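PDB 5OQ3: Cwp19 from Clostridioides difficile, which probably cleaves cell-wall material through the glycoside hydrolase domain that makes up this chain, and may have N-acetylmuramoyl-L-alanine amidase activity. Local coordinates for residues N124-D136 / V151-G163. Sequence-based numbering, arbitrary orientation.
Sequences NPYRITMADESID and VVKHGNKYYYDPG
Tyr160 N donates to Tyr126 O at 2.9 Å. Two residues back on the strand, Tyr158 O accepts from both Ile128 N and Thr129 N, which arrive from the same face of its carbonyl. Water 3 adds a third donor to that oxygen and also donates to Thr129 O. The hydroxyl of Thr129 takes the place of a backbone carbonyl: Tyr158 N donates to Thr129 OG1 at 2.9 Å. The Thr129 chi1 of 63° sets OG1 between its own backbone N and carbonyl carbon, facing the N-H of Tyr158 and lying in plane at the edge of the Tyr158 ring. Farther on, Asp132 N, inside the type II turn 130-133, donates to Asn156 O at 2.9 Å.

The chain is a TIM barrel. Residues 124-136 belong to the loop that follows barrel strand 118-123, and 151-154 and 157-160 form a beta hairpin with a type II' turn. The loop runs along strand 157-160 with a single bridge, Arg127 to Tyr159.

Three CH-pi contacts join the two segments. Pro162 CG sits 3.7 Å from the centroid of the Tyr126 ring, whose opposite face is covered by Pro125. Water 1 links Tyr126 OH to Pro162 O. Ile128 CG1 lies 3.6 Å from the Tyr160 ring centroid, while Tyr160 OH is hydrogen-bonded to Ser77 OG. Ile128 CD1 also reaches Val151 CG2 at 3.9 Å, beside Ala144 of helix 143-146. Ile135 CB stands 3.9 Å from the centroid of the Tyr158 ring, and Lys153 CG packs on the other face.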
loop_
_atom_site.group_PDB
_atom_site.type_symbol
_atom_site.label_atom_id
_atom_site.label_comp_id
_atom_site.label_asym_id
_atom_site.label_seq_id
_atom_site.Cartn_x
_atom_site.Cartn_y
_atom_site.Cartn_z
ATOM N N ASN A 124 6.467 -1.315 0.657
ATOM C CA ASN A 124 6.174 -2.708 0.317
ATOM C C ASN A 124 7.096 -3.569 1.210
ATOM O O ASN A 124 8.306 -3.477 1.085
ATOM C CB ASN A 124 6.382 -2.942 -1.173
ATOM C CG ASN A 124 6.101 -4.372 -1.575
ATOM O OD1 ASN A 124 6.528 -5.318 -0.892
ATOM N ND2 ASN A 124 5.431 -4.544 -2.736
ATOM N N PRO A 125 6.547 -4.349 2.163
ATOM C CA PRO A 125 7.451 -4.982 3.119
ATOM C C PRO A 125 8.353 -6.088 2.529
ATOM O O PRO A 125 9.547 -6.103 2.840
ATOM C CB PRO A 125 6.487 -5.562 4.186
ATOM C CG PRO A 125 5.150 -5.589 3.545
ATOM C CD PRO A 125 5.128 -4.502 2.536
ATOM N N TYR A 126 7.777 -7.051 1.792
ATOM C CA TYR A 126 8.484 -8.319 1.492
ATOM C C TYR A 126 9.083 -8.424 0.073
ATOM O O TYR A 126 9.875 -9.316 -0.142
ATOM C CB TYR A 126 7.591 -9.546 1.687
ATOM C CG TYR A 126 6.815 -9.606 3.003
ATOM C CD1 TYR A 126 7.450 -9.703 4.229
ATOM C CD2 TYR A 126 5.437 -9.616 2.993
ATOM C CE1 TYR A 126 6.734 -9.787 5.409
ATOM C CE2 TYR A 126 4.700 -9.735 4.157
ATOM C CZ TYR A 126 5.358 -9.836 5.372
ATOM O OH TYR A 126 4.600 -9.938 6.502
ATOM N N ARG A 127 8.714 -7.544 -0.873
ATOM C CA ARG A 127 9.245 -7.676 -2.217
ATOM C C ARG A 127 10.735 -7.458 -2.204
ATOM O O ARG A 127 11.240 -6.528 -1.555
ATOM C CB ARG A 127 8.575 -6.631 -3.118
ATOM C CG ARG A 127 9.234 -6.404 -4.496
ATOM C CD ARG A 127 8.574 -5.245 -5.230
ATOM N NE ARG A 127 7.226 -5.586 -5.657
ATOM C CZ ARG A 127 6.257 -4.704 -5.905
ATOM N NH1 ARG A 127 6.478 -3.398 -5.824
ATOM N NH2 ARG A 127 5.053 -5.136 -6.276
ATOM N N ILE A 128 11.437 -8.260 -2.999
ATOM C CA ILE A 128 12.867 -8.040 -3.288
ATOM C C ILE A 128 13.083 -7.809 -4.788
ATOM O O ILE A 128 13.627 -6.802 -5.142
ATOM C CB ILE A 128 13.796 -9.181 -2.792
ATOM C CG1 ILE A 128 13.604 -9.466 -1.300
ATOM C CG2 ILE A 128 15.248 -8.817 -3.099
ATOM C CD1 ILE A 128 14.217 -10.766 -0.853
ATOM N N THR A 129 12.675 -8.743 -5.641
ATOM C CA THR A 129 12.918 -8.608 -7.076
ATOM C C THR A 129 11.655 -8.589 -7.894
ATOM O O THR A 129 10.606 -9.009 -7.419
ATOM C CB THR A 129 13.786 -9.764 -7.617
ATOM O OG1 THR A 129 13.091 -10.998 -7.464
ATOM C CG2 THR A 129 15.117 -9.824 -6.917
ATOM N N MET A 130 11.808 -8.161 -9.150
ATOM C CA MET A 130 10.800 -8.310 -10.188
ATOM C C MET A 130 11.142 -9.537 -11.021
ATOM O O MET A 130 12.201 -10.150 -10.856
ATOM C CB MET A 130 10.737 -7.083 -11.108
ATOM C CG MET A 130 10.647 -5.749 -10.416
ATOM S SD MET A 130 9.443 -5.726 -9.102
ATOM C CE MET A 130 8.811 -4.083 -9.222
ATOM N N ALA A 131 10.230 -9.898 -11.915
ATOM C CA ALA A 131 10.338 -11.149 -12.645
ATOM C C ALA A 131 11.705 -11.319 -13.291
ATOM O O ALA A 131 12.202 -10.415 -13.968
ATOM C CB ALA A 131 9.273 -11.214 -13.737
ATOM N N ASP A 132 12.293 -12.493 -13.088
ATOM C CA ASP A 132 13.511 -12.919 -13.802
ATOM C C ASP A 132 14.786 -12.142 -13.453
ATOM O O ASP A 132 15.816 -12.326 -14.091
ATOM C CB ASP A 132 13.266 -12.920 -15.323
ATOM C CG ASP A 132 12.081 -13.785 -15.714
ATOM O OD1 ASP A 132 12.034 -14.943 -15.269
ATOM O OD2 ASP A 132 11.197 -13.317 -16.461
ATOM N N GLU A 133 14.735 -11.320 -12.409
ATOM C CA GLU A 133 15.914 -10.536 -12.024
ATOM C C GLU A 133 16.781 -11.435 -11.174
ATOM O O GLU A 133 16.281 -12.188 -10.356
ATOM C CB GLU A 133 15.454 -9.360 -11.162
ATOM C CG GLU A 133 15.041 -8.207 -12.037
ATOM C CD GLU A 133 14.560 -7.001 -11.269
ATOM O OE1 GLU A 133 14.393 -7.077 -10.027
ATOM O OE2 GLU A 133 14.411 -5.947 -11.927
ATOM N N SER A 134 18.088 -11.336 -11.364
ATOM C CA SER A 134 19.020 -12.213 -10.682
ATOM C C SER A 134 19.292 -11.661 -9.299
ATOM O O SER A 134 19.662 -10.489 -9.140
ATOM C CB SER A 134 20.335 -12.345 -11.450
ATOM O OG SER A 134 21.249 -13.092 -10.673
ATOM N N ILE A 135 19.104 -12.517 -8.305
ATOM C CA ILE A 135 19.407 -12.197 -6.914
ATOM C C ILE A 135 20.905 -11.838 -6.773
ATOM O O ILE A 135 21.266 -10.944 -6.020
ATOM C CB ILE A 135 18.944 -13.370 -5.986
ATOM C CG1 ILE A 135 18.862 -12.966 -4.514
ATOM C CG2 ILE A 135 19.849 -14.591 -6.121
ATOM C CD1 ILE A 135 17.711 -12.055 -4.177
ATOM N N ASP A 136 21.760 -12.500 -7.556
ATOM C CA ASP A 136 23.216 -12.276 -7.521
ATOM C C ASP A 136 23.710 -10.878 -7.942
ATOM O O ASP A 136 24.854 -10.535 -7.654
ATOM C CB ASP A 136 23.933 -13.305 -8.420
ATOM C CG ASP A 136 23.732 -14.744 -7.960
ATOM O OD1 ASP A 136 22.883 -15.013 -7.081
ATOM O OD2 ASP A 136 24.427 -15.617 -8.507
ATOM N N VAL A 151 15.696 -15.055 2.449
ATOM C CA VAL A 151 15.138 -14.877 1.127
ATOM C C VAL A 151 14.497 -16.175 0.635
ATOM O O VAL A 151 15.100 -17.244 0.740
ATOM C CB VAL A 151 16.279 -14.467 0.147
ATOM C CG1 VAL A 151 15.791 -14.381 -1.274
ATOM C CG2 VAL A 151 16.920 -13.174 0.592
ATOM N N VAL A 152 13.311 -16.045 0.026
ATOM C CA VAL A 152 12.599 -17.175 -0.553
ATOM C C VAL A 152 12.286 -16.859 -2.014
ATOM O O VAL A 152 11.758 -15.782 -2.309
ATOM C CB VAL A 152 11.279 -17.469 0.213
ATOM C CG1 VAL A 152 10.453 -18.529 -0.457
ATOM C CG2 VAL A 152 11.521 -17.864 1.652
ATOM N N LYS A 153 12.535 -17.821 -2.895
ATOM C CA LYS A 153 12.171 -17.703 -4.289
ATOM C C LYS A 153 10.784 -18.280 -4.493
ATOM O O LYS A 153 10.484 -19.401 -4.049
ATOM C CB LYS A 153 13.182 -18.460 -5.177
ATOM C CG LYS A 153 13.063 -18.109 -6.641
ATOM C CD LYS A 153 14.074 -18.838 -7.483
ATOM C CE LYS A 153 13.966 -18.347 -8.912
ATOM N NZ LYS A 153 15.023 -18.869 -9.799
ATOM N N HIS A 154 9.927 -17.511 -5.184
ATOM C CA HIS A 154 8.568 -17.953 -5.524
ATOM C C HIS A 154 8.362 -17.618 -6.969
ATOM O O HIS A 154 8.419 -16.438 -7.321
ATOM C CB HIS A 154 7.532 -17.252 -4.628
ATOM C CG HIS A 154 6.118 -17.664 -4.925
ATOM N ND1 HIS A 154 5.316 -17.010 -5.854
ATOM C CD2 HIS A 154 5.380 -18.693 -4.447
ATOM C CE1 HIS A 154 4.147 -17.622 -5.926
ATOM N NE2 HIS A 154 4.148 -18.632 -5.069
ATOM N N GLY A 155 8.150 -18.633 -7.818
ATOM C CA GLY A 155 8.134 -18.444 -9.251
ATOM C C GLY A 155 9.454 -17.842 -9.708
ATOM O O GLY A 155 10.533 -18.344 -9.382
ATOM N N ASN A 156 9.367 -16.737 -10.420
ATOM C CA ASN A 156 10.561 -16.051 -10.922
ATOM C C ASN A 156 10.931 -14.805 -10.127
ATOM O O ASN A 156 11.626 -13.941 -10.612
ATOM C CB ASN A 156 10.423 -15.755 -12.417
ATOM C CG ASN A 156 9.190 -14.935 -12.757
ATOM O OD1 ASN A 156 8.625 -14.234 -11.910
ATOM N ND2 ASN A 156 8.773 -15.011 -14.027
ATOM N N LYS A 157 10.492 -14.738 -8.885
ATOM C CA LYS A 157 10.745 -13.593 -8.033
ATOM C C LYS A 157 11.206 -14.044 -6.651
ATOM O O LYS A 157 10.962 -15.180 -6.225
ATOM C CB LYS A 157 9.451 -12.762 -7.883
ATOM C CG LYS A 157 9.047 -12.057 -9.150
ATOM C CD LYS A 157 7.652 -11.432 -9.094
ATOM C CE LYS A 157 7.626 -10.259 -8.128
ATOM N NZ LYS A 157 6.297 -9.596 -8.015
ATOM N N TYR A 158 11.844 -13.122 -5.955
ATOM C CA TYR A 158 12.344 -13.339 -4.609
ATOM C C TYR A 158 11.689 -12.395 -3.620
ATOM O O TYR A 158 11.384 -11.237 -3.950
ATOM C CB TYR A 158 13.860 -13.161 -4.534
ATOM C CG TYR A 158 14.667 -14.162 -5.320
ATOM C CD1 TYR A 158 14.924 -13.988 -6.672
ATOM C CD2 TYR A 158 15.214 -15.275 -4.687
ATOM C CE1 TYR A 158 15.710 -14.899 -7.378
ATOM C CE2 TYR A 158 15.988 -16.204 -5.383
ATOM C CZ TYR A 158 16.236 -16.004 -6.721
ATOM O OH TYR A 158 17.008 -16.910 -7.450
ATOM N N TYR A 159 11.518 -12.905 -2.390
ATOM C CA TYR A 159 10.779 -12.261 -1.290
ATOM C C TYR A 159 11.497 -12.480 0.004
ATOM O O TYR A 159 12.108 -13.531 0.208
ATOM C CB TYR A 159 9.388 -12.914 -1.201
ATOM C CG TYR A 159 8.561 -12.776 -2.436
ATOM C CD1 TYR A 159 8.699 -13.674 -3.468
ATOM C CD2 TYR A 159 7.606 -11.761 -2.578
ATOM C CE1 TYR A 159 7.964 -13.527 -4.630
ATOM C CE2 TYR A 159 6.869 -11.604 -3.742
ATOM C CZ TYR A 159 7.015 -12.525 -4.738
ATOM O OH TYR A 159 6.240 -12.358 -5.871
ATOM N N TYR A 160 11.333 -11.531 0.931
ATOM C CA TYR A 160 11.692 -11.806 2.320
ATOM C C TYR A 160 10.670 -12.785 2.912
ATOM O O TYR A 160 9.483 -12.709 2.571
ATOM C CB TYR A 160 11.755 -10.550 3.160
ATOM C CG TYR A 160 12.839 -9.601 2.726
ATOM C CD1 TYR A 160 14.202 -9.934 2.876
ATOM C CD2 TYR A 160 12.530 -8.420 2.100
ATOM C CE1 TYR A 160 15.185 -9.091 2.428
ATOM C CE2 TYR A 160 13.510 -7.544 1.675
ATOM C CZ TYR A 160 14.852 -7.897 1.824
ATOM O OH TYR A 160 15.830 -7.028 1.402
ATOM N N ASP A 161 11.122 -13.668 3.779
ATOM C CA ASP A 161 10.266 -14.681 4.417
ATOM C C ASP A 161 9.490 -14.072 5.582
ATOM O O ASP A 161 10.080 -13.753 6.633
ATOM C CB ASP A 161 11.171 -15.829 4.910
ATOM C CG ASP A 161 10.421 -17.037 5.437
ATOM O OD1 ASP A 161 9.201 -16.921 5.747
ATOM O OD2 ASP A 161 11.110 -18.089 5.482
ATOM N N PRO A 162 8.161 -13.932 5.442
ATOM C CA PRO A 162 7.382 -13.324 6.535
ATOM C C PRO A 162 7.434 -14.105 7.842
ATOM O O PRO A 162 7.064 -13.523 8.905
ATOM C CB PRO A 162 5.968 -13.263 5.950
ATOM C CG PRO A 162 6.129 -13.372 4.461
ATOM C CD PRO A 162 7.328 -14.251 4.276
ATOM N N GLY A 163 7.834 -15.375 7.794
ATOM C CA GLY A 163 7.877 -16.198 8.978
ATOM C C GLY A 163 9.115 -16.130 9.825
ATOM O O GLY A 163 9.123 -16.757 10.883
HETATM O O HOH W 1 5.698 -11.077 8.679
HETATM O O HOH W 2 6.900 -8.583 -5.522
HETATM O O HOH W 3 9.303 -9.786 -5.181
HETATM O O HOH W 4 13.693 -12.602 -9.522
HETATM O O HOH W 5 18.643 -15.349 -9.150
#